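PDB 5HX0: sialidase domain-containing protein from Dyadobacter fermentans, which is of unknown function but has the six-bladed propeller fold of sialidases, so it may act on or bind glycans. Local coordinates for residues F60-K65 / P127-L132; Y207-M212 / Y368-Q373; E265-E270 / P313-R318. All blocks are in the same frame, centred on the assembly; numbering follows the deposited sequence. Where two conformers were deposited one is given.

Contact 1: residues F60-K65 / P127-L132; sequences FPSVIK and PCLLQL
Ser62 meets Pro127 and Leu129 where the backbones come nearest, beside Cys128. With OG held between the backbone N and the carbonyl carbon (chi1 65°), the serine hydroxyl points across the gap, donates to Pro127 O at 2.8 Å and accepts the N-H of Leu129, Leu129 N to Ser62 OG being 2.9 Å. Ser62 was modelled in two conformers, so this double grip belongs to one. The donated bond reaches the carbonyl of Pro127 from above its plane. A water gives one proton to Phe60 O and the other to Pro127 O. The strands run nearly parallel, 12° apart, but no backbone-to-backbone bond joins them: they are the innermost strands of successive beta-propeller blades, each bonded to its own blade, 71-79 or 137-145. Side chains and that water therefore do the joining. Ile64 lays CG2 against Leu129 CB at 3.8 Å, the two side chains crossing at about a right angle, and the same methyl lies 4.0 Å from Gln131 CB. Past it the contact thins toward solvent. There the extended Gln131 reaches over with its amide, and NE2 donates to Lys65 O at 2.8 Å, while the ammonium of Lys65 turns to Gln373 O.

Contact 2: residues Y207-M212 / Y368-Q373; sequences YNRGAM and YPWAVQ
Arg209 threads between Tyr368 and Trp370, and neither ring lies parallel to its guanidinium. The plane of the Tyr368 ring stands 86° from the guanidinium plane and that of Trp370 77°, so no flat stack forms. A bend at chi2 (-81°) brings CD beside the tyrosine ring, and the chain slides past it with Arg209 NE 3.4 Å from Tyr368 CD2. On one face of the guanidinium sits the rim of the indole, Trp370 CE3 lying 3.6 Å from Arg209 NH1. Beyond the arginine the same indole rim runs on along the backbone of the loop: Trp370 CH2 is 3.5 Å from Ala211 CA, Gly210 O comes to the indole edge near its plane, and Ala211 CB packs on Trp370 CZ2 at 3.8 Å. The backbone angles of Gly210 would jam a CB against the carbonyl of Arg209. This loop leads into strand 213-214 of the fourth blade, and strand 367-375 is the inner strand of the blade built from both chain ends. Arg209 NH1 donates to Pro369 O at 2.9 Å, the oxygen lying in the guanidinium plane. A water completes a second path, accepting from Arg209 NH2 at 2.9 Å and donating to Pro369 O at 2.8 Å. Tyr368 directs its hydroxyl elsewhere, to Glu265. Buried near the propeller axis, Arg209 thus grips the carbonyl of Pro369 both directly and through water.

Contact 3: residues E265-E270 / P313-R318; sequences EASVYE and PMHALR
Arg318 clasps the end of strand 265-270 with two N-H groups. Its NE donates to Tyr269 OH at 2.9 Å and 154°, and its NH2 donates to Glu270 O at 2.8 Å, both oxygens lying at the guanidinium edge. The bend at chi3 (-71°) turns NE toward the phenol oxygen, and the guanidinium plane stands 73° from the tyrosine ring. The two charged groups here do not touch: a water bonded to Glu270 OE1 sits weakly against Arg318 NH2, and the same carboxylate oxygen accepts the backbone N-H of Lys216. Farther up the strands Ser267 OG donates to Met314 O at 2.7 Å; it also takes the N-H of Ala211, so this buried hydroxyl joins three chain segments.

These are the innermost strands of two successive blades of the propeller, nearly parallel and spaced too widely for direct backbone bonding. Waters fill in between. One donates both protons, to Val268 O at 2.9 Å and to Ala316 O at 3.0 Å; another takes the N-H of Met314 and can donate to Glu265 O, though other acceptors compete for its protons.

Packing contacts lie beside these bonds. The Tyr269 ring takes Arg318 CB at its edge, in plane, with Tyr269 OH 3.2 Å from that carbon, while Tyr269 CD1 rests 4.3 Å from Ala316 CB. At the other end Glu265 OE1 comes within 3.3 Å of Pro313 CB, on a proline that follows a cis peptide where the chain turns a corner. The carboxylate itself is held from elsewhere, by a salt bridge to Arg281 and a hydrogen bond with Tyr368. That tyrosine-glutamate pairing recalls sialidase active sites, although no catalytic role is established here.

In the fold
All three contacts gather round the axis of the propeller, where inner strands of the six sheets converge. Contact 1 joins the second and third blades and closes first along the chain. Contact 2 spans the loop before strand 213-214 and strand 367-375, the inner strand of the blade that pairs first and last segments of the chain; contact 3, between the fifth and sixth blades, is nested inside it. Centres lie about 7 Å apart for contacts 1 and 2 and about 6 Å for contacts 2 and 3, whereas contacts 1 and 3 do not touch. Contact 2 thus bridges the others: Trp370 touches Ser62 and His315, in the two blades flanking its own.

Contact 1: residues F60-K65 / P127-L132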
ATOM      1  N   PHE A  60      12.684 -10.720  -5.647  1.00 10.57           N
ATOM      2  CA  PHE A  60      13.757  -9.829  -5.205  1.00 10.42           C
ATOM      3  C   PHE A  60      13.888  -9.818  -3.680  1.00  9.31           C
ATOM      4  O   PHE A  60      13.632  -8.783  -3.043  1.00 11.60           O
ATOM      5  CB  PHE A  60      13.503  -8.395  -5.732  1.00 11.22           C
ATOM      6  CG  PHE A  60      13.033  -8.356  -7.190  1.00 10.04           C
ATOM      7  CD1 PHE A  60      13.762  -9.013  -8.184  1.00 11.64           C
ATOM      8  CD2 PHE A  60      11.870  -7.688  -7.543  1.00 12.61           C
ATOM      9  CE1 PHE A  60      13.335  -9.009  -9.529  1.00 13.65           C
ATOM     10  CE2 PHE A  60      11.421  -7.681  -8.890  1.00 14.70           C
ATOM     11  CZ  PHE A  60      12.164  -8.333  -9.880  1.00 12.86           C
ATOM     12  N   PRO A  61      14.272 -10.927  -3.051  1.00 10.78           N
ATOM     13  CA  PRO A  61      14.324 -10.954  -1.582  1.00 10.46           C
ATOM     14  C   PRO A  61      15.626 -10.410  -1.006  1.00  9.77           C
ATOM     15  O   PRO A  61      16.687 -10.407  -1.647  1.00  9.98           O
ATOM     16  CB  PRO A  61      14.182 -12.446  -1.264  1.00 10.34           C
ATOM     17  CG  PRO A  61      14.978 -13.112  -2.438  1.00 10.76           C
ATOM     18  CD  PRO A  61      14.636 -12.238  -3.648  1.00 10.84           C
ATOM     19  N   SER A  62      15.532  -9.907   0.223  0.69 10.06           N
ATOM     20  CA  SER A  62      16.706  -9.755   1.070  0.69 10.74           C
ATOM     21  C   SER A  62      16.327 -10.262   2.453  0.69 12.11           C
ATOM     22  O   SER A  62      15.146 -10.363   2.793  0.69 11.33           O
ATOM     23  CB  SER A  62      17.227  -8.309   1.112  0.69  9.15           C
ATOM     24  OG  SER A  62      16.295  -7.440   1.704  0.69  9.28           O
ATOM     25  N   VAL A  63      17.332 -10.609   3.245  1.00 10.91           N
ATOM     26  CA  VAL A  63      17.048 -11.301   4.504  1.00 14.06           C
ATOM     27  C   VAL A  63      18.134 -11.012   5.533  1.00 15.76           C
ATOM     28  O   VAL A  63      19.324 -10.908   5.204  1.00 12.55           O
ATOM     29  CB  VAL A  63      16.846 -12.817   4.241  1.00 12.79           C
ATOM     30  CG1 VAL A  63      18.061 -13.424   3.514  1.00  9.81           C
ATOM     31  CG2 VAL A  63      16.572 -13.567   5.530  1.00 10.66           C
ATOM     32  N   ILE A  64      17.698 -10.846   6.789  1.00 11.52           N
ATOM     33  CA  ILE A  64      18.568 -10.622   7.946  1.00  9.79           C
ATOM     34  C   ILE A  64      18.126 -11.593   9.035  1.00 13.71           C
ATOM     35  O   ILE A  64      17.053 -12.190   8.955  1.00 11.44           O
ATOM     36  CB  ILE A  64      18.481  -9.172   8.456  1.00 12.09           C
ATOM     37  CG1 ILE A  64      17.017  -8.896   8.834  1.00 11.12           C
ATOM     38  CG2 ILE A  64      18.946  -8.172   7.355  1.00 13.22           C
ATOM     39  CD1 ILE A  64      16.799  -7.702   9.697  1.00 17.93           C
ATOM     40  N   LYS A  65      18.965 -11.761  10.053  1.00 11.50           N
ATOM     41  CA  LYS A  65      18.579 -12.510  11.253  1.00  9.74           C
ATOM     42  C   LYS A  65      18.826 -11.621  12.464  1.00 11.92           C
ATOM     43  O   LYS A  65      19.950 -11.164  12.673  1.00 11.60           O
ATOM     44  CB  LYS A  65      19.352 -13.833  11.385  1.00 11.24           C
ATOM     45  CG  LYS A  65      18.927 -14.634  12.621  1.00 16.38           C
ATOM     46  CD  LYS A  65      19.640 -15.994  12.725  1.00 29.64           C
ATOM     47  CE  LYS A  65      21.044 -15.885  13.330  1.00 50.21           C
ATOM     48  NZ  LYS A  65      22.128 -15.417  12.397  1.00 54.51           N
ATOM     49  N   PRO A 127      13.346  -4.566  -2.154  1.00  9.43           N
ATOM     50  CA  PRO A 127      13.743  -4.117  -0.808  1.00  8.18           C
ATOM     51  C   PRO A 127      15.085  -4.722  -0.433  1.00 12.23           C
ATOM     52  O   PRO A 127      15.265  -5.939  -0.484  1.00 13.26           O
ATOM     53  CB  PRO A 127      12.624  -4.651   0.096  1.00  9.04           C
ATOM     54  CG  PRO A 127      12.141  -5.933  -0.668  1.00  8.10           C
ATOM     55  CD  PRO A 127      12.284  -5.597  -2.135  1.00 10.14           C
ATOM     56  N   CYS A 128      16.023  -3.874  -0.030  1.00 10.99           N
ATOM     57  CA  CYS A 128      17.348  -4.326   0.363  1.00 11.56           C
ATOM     58  C   CYS A 128      17.571  -3.996   1.838  1.00 11.05           C
ATOM     59  O   CYS A 128      17.748  -2.832   2.189  1.00 12.26           O
ATOM     60  CB  CYS A 128      18.398  -3.663  -0.539  1.00 14.94           C
ATOM     61  SG  CYS A 128      18.320  -4.413  -2.184  1.00 12.84           S
ATOM     62  N   LEU A 129      17.566  -5.019   2.684  1.00  8.04           N
ATOM     63  CA  LEU A 129      17.726  -4.868   4.126  1.00 11.26           C
ATOM     64  C   LEU A 129      19.203  -4.811   4.524  1.00 13.11           C
ATOM     65  O   LEU A 129      20.033  -5.579   4.018  1.00 10.13           O
ATOM     66  CB  LEU A 129      17.050  -6.040   4.849  1.00  9.39           C
ATOM     67  CG  LEU A 129      15.543  -6.249   4.656  1.00 10.11           C
ATOM     68  CD1 LEU A 129      15.046  -7.520   5.394  1.00  9.64           C
ATOM     69  CD2 LEU A 129      14.781  -5.025   5.160  1.00  8.39           C
ATOM     70  N   LEU A 130      19.528  -3.905   5.447  1.00 10.87           N
ATOM     71  CA  LEU A 130      20.814  -3.924   6.153  1.00 10.39           C
ATOM     72  C   LEU A 130      20.527  -3.876   7.648  1.00 14.42           C
ATOM     73  O   LEU A 130      19.821  -2.975   8.106  1.00 11.98           O
ATOM     74  CB  LEU A 130      21.704  -2.735   5.783  1.00 13.00           C
ATOM     75  CG  LEU A 130      23.035  -2.685   6.579  1.00 10.46           C
ATOM     76  CD1 LEU A 130      23.960  -3.870   6.205  1.00 13.97           C
ATOM     77  CD2 LEU A 130      23.761  -1.360   6.363  1.00 14.31           C
ATOM     78  N   GLN A 131      21.059  -4.828   8.407  1.00 10.63           N
ATOM     79  CA  GLN A 131      20.951  -4.778   9.861  1.00 11.72           C
ATOM     80  C   GLN A 131      22.293  -4.343  10.442  1.00 11.17           C
ATOM     81  O   GLN A 131      23.299  -5.020  10.229  1.00 13.48           O
ATOM     82  CB  GLN A 131      20.543  -6.125  10.449  1.00 12.64           C
ATOM     83  CG  GLN A 131      20.448  -6.087  11.978  1.00 15.12           C
ATOM     84  CD  GLN A 131      19.946  -7.386  12.549  1.00 15.85           C
ATOM     85  OE1 GLN A 131      18.899  -7.421  13.188  1.00 20.98           O
ATOM     86  NE2 GLN A 131      20.668  -8.471  12.286  1.00 16.12           N
ATOM     87  N   LEU A 132      22.302  -3.217  11.168  1.00 12.81           N
ATOM     88  CA  LEU A 132      23.512  -2.755  11.841  1.00 14.22           C
ATOM     89  C   LEU A 132      23.785  -3.579  13.098  1.00 14.48           C
ATOM     90  O   LEU A 132      22.886  -4.199  13.669  1.00 12.90           O
ATOM     91  CB  LEU A 132      23.396  -1.275  12.232  1.00 11.79           C
ATOM     92  CG  LEU A 132      23.047  -0.324  11.077  1.00 18.11           C
ATOM     93  CD1 LEU A 132      23.233   1.139  11.498  1.00 17.43           C
ATOM     94  CD2 LEU A 132      23.895  -0.640   9.849  1.00 20.64           C
TER
HETATM   95  O   HOH W   1      15.734  -6.853  -3.216  1.00 11.81           O

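Contact 2: residues Y207-M212 / Y368-Q373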
ATOM      1  N   TYR A 207      19.941   4.999  -5.858  1.00 12.44           N
ATOM      2  CA  TYR A 207      19.198   3.757  -5.606  1.00 14.46           C
ATOM      3  C   TYR A 207      20.091   2.599  -6.040  1.00 13.85           C
ATOM      4  O   TYR A 207      21.032   2.785  -6.816  1.00 14.33           O
ATOM      5  CB  TYR A 207      17.876   3.712  -6.407  1.00  9.99           C
ATOM      6  CG  TYR A 207      18.191   3.620  -7.885  1.00 13.34           C
ATOM      7  CD1 TYR A 207      18.510   4.762  -8.601  1.00 13.65           C
ATOM      8  CD2 TYR A 207      18.283   2.373  -8.542  1.00 12.32           C
ATOM      9  CE1 TYR A 207      18.876   4.696  -9.932  1.00 17.52           C
ATOM     10  CE2 TYR A 207      18.652   2.295  -9.869  1.00 14.87           C
ATOM     11  CZ  TYR A 207      18.955   3.464 -10.563  1.00 15.35           C
ATOM     12  OH  TYR A 207      19.347   3.423 -11.887  1.00 15.51           O
ATOM     13  N   ASN A 208      19.763   1.397  -5.574  1.00 12.99           N
ATOM     14  CA  ASN A 208      20.273   0.199  -6.238  1.00 11.34           C
ATOM     15  C   ASN A 208      19.539  -1.022  -5.699  1.00 15.39           C
ATOM     16  O   ASN A 208      18.797  -0.948  -4.715  1.00 16.05           O
ATOM     17  CB  ASN A 208      21.785   0.006  -6.055  1.00  8.30           C
ATOM     18  CG  ASN A 208      22.429  -0.606  -7.290  1.00 15.55           C
ATOM     19  OD1 ASN A 208      21.723  -1.077  -8.187  1.00 14.46           O
ATOM     20  ND2 ASN A 208      23.761  -0.611  -7.336  1.00 10.92           N
ATOM     21  N   ARG A 209      19.772  -2.157  -6.355  1.00 12.77           N
ATOM     22  CA  ARG A 209      19.593  -3.450  -5.713  1.00 14.73           C
ATOM     23  C   ARG A 209      20.978  -3.975  -5.361  1.00 19.75           C
ATOM     24  O   ARG A 209      21.859  -4.028  -6.226  1.00 13.92           O
ATOM     25  CB  ARG A 209      18.846  -4.461  -6.599  1.00 12.57           C
ATOM     26  CG  ARG A 209      18.535  -5.811  -5.874  1.00 12.29           C
ATOM     27  CD  ARG A 209      19.756  -6.779  -5.848  1.00 13.26           C
ATOM     28  NE  ARG A 209      19.437  -8.058  -5.213  1.00 12.91           N
ATOM     29  CZ  ARG A 209      20.325  -9.013  -4.945  1.00 13.10           C
ATOM     30  NH1 ARG A 209      19.908 -10.158  -4.398  1.00  9.56           N
ATOM     31  NH2 ARG A 209      21.630  -8.830  -5.195  1.00 12.28           N
ATOM     32  N   GLY A 210      21.152  -4.384  -4.113  1.00 13.95           N
ATOM     33  CA  GLY A 210      22.420  -4.927  -3.651  1.00 15.48           C
ATOM     34  C   GLY A 210      22.586  -4.680  -2.169  1.00 17.07           C
ATOM     35  O   GLY A 210      21.867  -3.890  -1.562  1.00 14.08           O
ATOM     36  N   ALA A 211      23.555  -5.385  -1.583  1.00 12.86           N
ATOM     37  CA  ALA A 211      23.810  -5.259  -0.157  1.00 13.00           C
ATOM     38  C   ALA A 211      24.667  -4.033   0.144  1.00 17.02           C
ATOM     39  O   ALA A 211      25.669  -3.768  -0.543  1.00 14.64           O
ATOM     40  CB  ALA A 211      24.502  -6.515   0.384  1.00 12.00           C
HETATM   41  N   MSE A 212      24.256  -3.286   1.170  1.00 14.22           N
HETATM   42  CA  MSE A 212      25.099  -2.304   1.829  1.00 12.91           C
HETATM   43  C   MSE A 212      26.028  -3.060   2.755  1.00 14.08           C
HETATM   44  O   MSE A 212      25.849  -4.260   2.949  1.00 12.23           O
HETATM   45  CB  MSE A 212      24.257  -1.307   2.634  1.00 11.04           C
HETATM   46  CG  MSE A 212      23.239  -0.559   1.820  1.00 12.31           C
HETATM   47 SE   MSE A 212      22.143   0.506   3.039  0.77 19.74          SE
HETATM   48  CE  MSE A 212      21.154   1.565   1.751  1.00 18.47           C
ATOM     49  N   TYR A 368      18.233 -13.270  -8.065  1.00 13.40           N
ATOM     50  CA  TYR A 368      18.455 -12.295  -7.000  1.00  7.42           C
ATOM     51  C   TYR A 368      18.671 -12.960  -5.631  1.00  9.96           C
ATOM     52  O   TYR A 368      17.965 -12.631  -4.673  1.00 11.20           O
ATOM     53  CB  TYR A 368      17.291 -11.312  -6.935  1.00 10.49           C
ATOM     54  CG  TYR A 368      17.274 -10.271  -8.043  1.00 12.10           C
ATOM     55  CD1 TYR A 368      17.217 -10.639  -9.386  1.00 11.08           C
ATOM     56  CD2 TYR A 368      17.345  -8.914  -7.737  1.00  8.60           C
ATOM     57  CE1 TYR A 368      17.210  -9.684 -10.410  1.00  9.67           C
ATOM     58  CE2 TYR A 368      17.339  -7.954  -8.740  1.00 11.68           C
ATOM     59  CZ  TYR A 368      17.273  -8.345 -10.072  1.00 14.98           C
ATOM     60  OH  TYR A 368      17.262  -7.374 -11.049  1.00 15.35           O
ATOM     61  N   PRO A 369      19.636 -13.865  -5.513  1.00  8.90           N
ATOM     62  CA  PRO A 369      19.831 -14.523  -4.216  1.00 10.60           C
ATOM     63  C   PRO A 369      20.389 -13.580  -3.154  1.00  7.99           C
ATOM     64  O   PRO A 369      21.059 -12.585  -3.434  1.00 13.22           O
ATOM     65  CB  PRO A 369      20.809 -15.670  -4.526  1.00  8.03           C
ATOM     66  CG  PRO A 369      21.599 -15.146  -5.704  1.00 11.59           C
ATOM     67  CD  PRO A 369      20.597 -14.349  -6.520  1.00 11.08           C
ATOM     68  N   TRP A 370      20.122 -13.950  -1.907  1.00  8.84           N
ATOM     69  CA  TRP A 370      20.552 -13.194  -0.738  1.00  8.20           C
ATOM     70  C   TRP A 370      20.701 -14.185   0.406  1.00 10.04           C
ATOM     71  O   TRP A 370      19.738 -14.883   0.741  1.00 11.67           O
ATOM     72  CB  TRP A 370      19.519 -12.099  -0.400  1.00  8.29           C
ATOM     73  CG  TRP A 370      20.031 -11.002   0.497  1.00  9.19           C
ATOM     74  CD1 TRP A 370      20.421 -11.114   1.803  1.00  8.77           C
ATOM     75  CD2 TRP A 370      20.194  -9.626   0.141  1.00  7.71           C
ATOM     76  NE1 TRP A 370      20.816  -9.866   2.290  1.00 10.91           N
ATOM     77  CE2 TRP A 370      20.681  -8.945   1.280  1.00  9.15           C
ATOM     78  CE3 TRP A 370      19.949  -8.895  -1.028  1.00 12.13           C
ATOM     79  CZ2 TRP A 370      20.923  -7.561   1.278  1.00 11.67           C
ATOM     80  CZ3 TRP A 370      20.195  -7.540  -1.027  1.00 10.77           C
ATOM     81  CH2 TRP A 370      20.675  -6.883   0.114  1.00 11.67           C
ATOM     82  N   ALA A 371      21.895 -14.270   0.990  1.00 10.01           N
ATOM     83  CA  ALA A 371      22.181 -15.302   1.979  1.00 14.09           C
ATOM     84  C   ALA A 371      22.200 -14.727   3.389  1.00  7.56           C
ATOM     85  O   ALA A 371      22.501 -13.546   3.599  1.00 15.09           O
ATOM     86  CB  ALA A 371      23.515 -15.993   1.690  1.00 13.56           C
ATOM     87  N   VAL A 372      21.900 -15.583   4.360  1.00 11.75           N
ATOM     88  CA  VAL A 372      21.959 -15.218   5.771  1.00 12.74           C
ATOM     89  C   VAL A 372      22.482 -16.413   6.555  1.00 14.69           C
ATOM     90  O   VAL A 372      22.178 -17.567   6.232  1.00 15.80           O
ATOM     91  CB  VAL A 372      20.574 -14.753   6.291  1.00 11.94           C
ATOM     92  CG1 VAL A 372      19.565 -15.867   6.147  1.00 13.57           C
ATOM     93  CG2 VAL A 372      20.689 -14.297   7.750  1.00 17.71           C
ATOM     94  N   GLN A 373      23.281 -16.141   7.580  1.00 12.77           N
ATOM     95  CA  GLN A 373      23.815 -17.206   8.427  1.00 18.78           C
ATOM     96  C   GLN A 373      22.709 -17.674   9.364  1.00 20.84           C
ATOM     97  O   GLN A 373      22.136 -16.862  10.096  1.00 21.55           O
ATOM     98  CB  GLN A 373      25.019 -16.701   9.220  1.00 14.58           C
ATOM     99  CG  GLN A 373      25.874 -17.802   9.841  1.00 17.11           C
ATOM    100  CD  GLN A 373      26.780 -18.455   8.816  1.00 21.40           C
ATOM    101  OE1 GLN A 373      27.367 -17.771   7.973  1.00 21.71           O
ATOM    102  NE2 GLN A 373      26.881 -19.781   8.866  1.00 23.72           N
TER
HETATM  103  O   HOH W   2      22.546 -11.579  -5.618  1.00 12.38           O

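Contact 3: residues E265-E270 / P313-R318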
ATOM      1  N   GLU A 265      23.397  -3.226 -10.835  1.00 11.35           N
ATOM      2  CA  GLU A 265      23.190  -3.804  -9.499  1.00 10.72           C
ATOM      3  C   GLU A 265      24.519  -4.229  -8.873  1.00 14.56           C
ATOM      4  O   GLU A 265      25.334  -4.893  -9.518  1.00 17.98           O
ATOM      5  CB  GLU A 265      22.232  -4.989  -9.606  1.00 12.05           C
ATOM      6  CG  GLU A 265      20.892  -4.511 -10.042  1.00 12.33           C
ATOM      7  CD  GLU A 265      19.925  -5.624 -10.342  1.00 20.17           C
ATOM      8  OE1 GLU A 265      20.349  -6.787 -10.530  1.00 16.97           O
ATOM      9  OE2 GLU A 265      18.724  -5.326 -10.403  1.00 16.76           O
ATOM     10  N   ALA A 266      24.749  -3.832  -7.624  1.00 13.91           N
ATOM     11  CA  ALA A 266      26.054  -4.018  -6.998  1.00 12.53           C
ATOM     12  C   ALA A 266      25.875  -4.295  -5.518  1.00 17.81           C
ATOM     13  O   ALA A 266      25.106  -3.597  -4.850  1.00 13.43           O
ATOM     14  CB  ALA A 266      26.927  -2.769  -7.185  1.00 13.41           C
ATOM     15  N   SER A 267      26.584  -5.301  -5.009  1.00 14.93           N
ATOM     16  CA  SER A 267      26.706  -5.525  -3.569  1.00 15.98           C
ATOM     17  C   SER A 267      28.108  -5.143  -3.122  1.00 19.58           C
ATOM     18  O   SER A 267      29.083  -5.427  -3.822  1.00 15.66           O
ATOM     19  CB  SER A 267      26.422  -6.987  -3.209  1.00 11.94           C
ATOM     20  OG  SER A 267      25.017  -7.249  -3.220  1.00 13.98           O
ATOM     21  N   VAL A 268      28.220  -4.516  -1.959  1.00 15.82           N
ATOM     22  CA  VAL A 268      29.507  -4.025  -1.491  1.00 14.49           C
ATOM     23  C   VAL A 268      29.905  -4.819  -0.255  1.00 15.03           C
ATOM     24  O   VAL A 268      29.054  -5.386   0.444  1.00 15.73           O
ATOM     25  CB  VAL A 268      29.484  -2.500  -1.226  1.00 14.93           C
ATOM     26  CG1 VAL A 268      28.648  -2.141   0.036  1.00 10.49           C
ATOM     27  CG2 VAL A 268      30.924  -1.939  -1.163  1.00 17.31           C
ATOM     28  N   TYR A 269      31.212  -4.881   0.000  1.00 14.45           N
ATOM     29  CA  TYR A 269      31.753  -5.713   1.067  1.00 15.04           C
ATOM     30  C   TYR A 269      33.067  -5.105   1.559  1.00 15.55           C
ATOM     31  O   TYR A 269      33.830  -4.547   0.769  1.00 20.45           O
ATOM     32  CB  TYR A 269      31.949  -7.156   0.541  1.00 13.74           C
ATOM     33  CG  TYR A 269      32.476  -8.116   1.576  1.00 19.34           C
ATOM     34  CD1 TYR A 269      31.634  -8.626   2.552  1.00 15.82           C
ATOM     35  CD2 TYR A 269      33.815  -8.513   1.572  1.00 16.70           C
ATOM     36  CE1 TYR A 269      32.111  -9.496   3.527  1.00 23.52           C
ATOM     37  CE2 TYR A 269      34.307  -9.401   2.542  1.00 13.64           C
ATOM     38  CZ  TYR A 269      33.434  -9.877   3.523  1.00 19.05           C
ATOM     39  OH  TYR A 269      33.858 -10.737   4.511  1.00 19.48           O
ATOM     40  N   GLU A 270      33.324  -5.194   2.861  1.00 15.75           N
ATOM     41  CA  GLU A 270      34.606  -4.781   3.421  1.00 16.03           C
ATOM     42  C   GLU A 270      35.319  -6.008   3.954  1.00 19.39           C
ATOM     43  O   GLU A 270      34.737  -6.773   4.735  1.00 18.68           O
ATOM     44  CB  GLU A 270      34.425  -3.758   4.540  1.00 19.03           C
ATOM     45  CG  GLU A 270      35.733  -3.124   5.015  1.00 26.41           C
ATOM     46  CD  GLU A 270      35.498  -2.258   6.240  1.00 32.01           C
ATOM     47  OE1 GLU A 270      35.277  -2.823   7.336  1.00 28.32           O
ATOM     48  OE2 GLU A 270      35.469  -1.022   6.098  1.00 31.42           O
ATOM     49  N   PRO A 313      22.191 -10.876 -10.052  1.00 16.80           N
ATOM     50  CA  PRO A 313      23.139  -9.956  -9.444  1.00 10.93           C
ATOM     51  C   PRO A 313      23.901 -10.740  -8.370  1.00 12.95           C
ATOM     52  O   PRO A 313      23.587 -11.913  -8.155  1.00 11.96           O
ATOM     53  CB  PRO A 313      22.240  -8.874  -8.835  1.00 11.09           C
ATOM     54  CG  PRO A 313      21.003  -9.655  -8.412  1.00 11.19           C
ATOM     55  CD  PRO A 313      20.850 -10.780  -9.453  1.00 10.12           C
HETATM   56  N   MSE A 314      24.851 -10.107  -7.700  1.00 11.97           N
HETATM   57  CA  MSE A 314      25.701 -10.781  -6.727  1.00 16.47           C
HETATM   58  C   MSE A 314      25.368 -10.333  -5.303  1.00 14.65           C
HETATM   59  O   MSE A 314      24.944  -9.192  -5.102  1.00 12.41           O
HETATM   60  CB  MSE A 314      27.193 -10.507  -7.023  1.00 13.95           C
HETATM   61  CG  MSE A 314      27.899 -11.604  -7.875  1.00 12.93           C
HETATM   62 SE   MSE A 314      27.187 -11.712  -9.667  0.61 16.44          SE
HETATM   63  CE  MSE A 314      27.469  -9.898 -10.335  1.00 13.75           C
ATOM     64  N   HIS A 315      25.557 -11.242  -4.339  1.00  9.92           N
ATOM     65  CA  HIS A 315      25.436 -10.951  -2.915  1.00 11.75           C
ATOM     66  C   HIS A 315      26.601 -11.611  -2.186  1.00 14.01           C
ATOM     67  O   HIS A 315      26.935 -12.759  -2.483  1.00 15.24           O
ATOM     68  CB  HIS A 315      24.102 -11.485  -2.312  1.00  8.61           C
ATOM     69  CG  HIS A 315      23.987 -11.234  -0.842  1.00 13.02           C
ATOM     70  ND1 HIS A 315      24.324 -12.180   0.106  1.00 14.40           N
ATOM     71  CD2 HIS A 315      23.663 -10.113  -0.154  1.00 11.72           C
ATOM     72  CE1 HIS A 315      24.177 -11.661   1.314  1.00 11.71           C
ATOM     73  NE2 HIS A 315      23.802 -10.401   1.184  1.00 10.72           N
ATOM     74  N   ALA A 316      27.213 -10.907  -1.234  1.00 13.98           N
ATOM     75  CA  ALA A 316      28.350 -11.451  -0.490  1.00 17.30           C
ATOM     76  C   ALA A 316      28.024 -11.519   0.993  1.00 15.61           C
ATOM     77  O   ALA A 316      27.529 -10.544   1.568  1.00 14.74           O
ATOM     78  CB  ALA A 316      29.615 -10.614  -0.693  1.00 15.78           C
ATOM     79  N   LEU A 317      28.334 -12.663   1.608  1.00 16.80           N
ATOM     80  CA  LEU A 317      28.130 -12.906   3.033  1.00  9.39           C
ATOM     81  C   LEU A 317      29.430 -13.400   3.655  1.00 13.61           C
ATOM     82  O   LEU A 317      30.022 -14.364   3.160  1.00 13.41           O
ATOM     83  CB  LEU A 317      27.035 -13.962   3.241  1.00 12.30           C
ATOM     84  CG  LEU A 317      26.867 -14.452   4.686  1.00 15.83           C
ATOM     85  CD1 LEU A 317      26.291 -13.342   5.547  1.00 18.50           C
ATOM     86  CD2 LEU A 317      25.968 -15.701   4.740  1.00 19.07           C
ATOM     87  N   ARG A 318      29.871 -12.756   4.740  1.00 13.17           N
ATOM     88  CA  ARG A 318      31.052 -13.224   5.457  1.00 17.17           C
ATOM     89  C   ARG A 318      30.658 -14.449   6.275  1.00 20.41           C
ATOM     90  O   ARG A 318      29.730 -14.374   7.084  1.00 16.49           O
ATOM     91  CB  ARG A 318      31.611 -12.129   6.366  1.00 14.57           C
ATOM     92  CG  ARG A 318      32.910 -12.533   7.069  1.00 20.70           C
ATOM     93  CD  ARG A 318      33.378 -11.444   8.059  1.00 19.53           C
ATOM     94  NE  ARG A 318      33.866 -10.270   7.334  1.00 21.64           N
ATOM     95  CZ  ARG A 318      34.557  -9.277   7.884  1.00 31.29           C
ATOM     96  NH1 ARG A 318      34.828  -9.303   9.187  1.00 23.55           N
ATOM     97  NH2 ARG A 318      34.970  -8.252   7.134  1.00 22.74           N
TER
HETATM   98  O   HOH W   3      25.570  -7.323  -8.041  1.00 15.78           O
HETATM   99  O   HOH W   4      27.745  -7.967   0.020  1.00 17.35           O
HETATM  100  O   HOH W   5      34.429  -5.479   8.130  1.00 37.59           O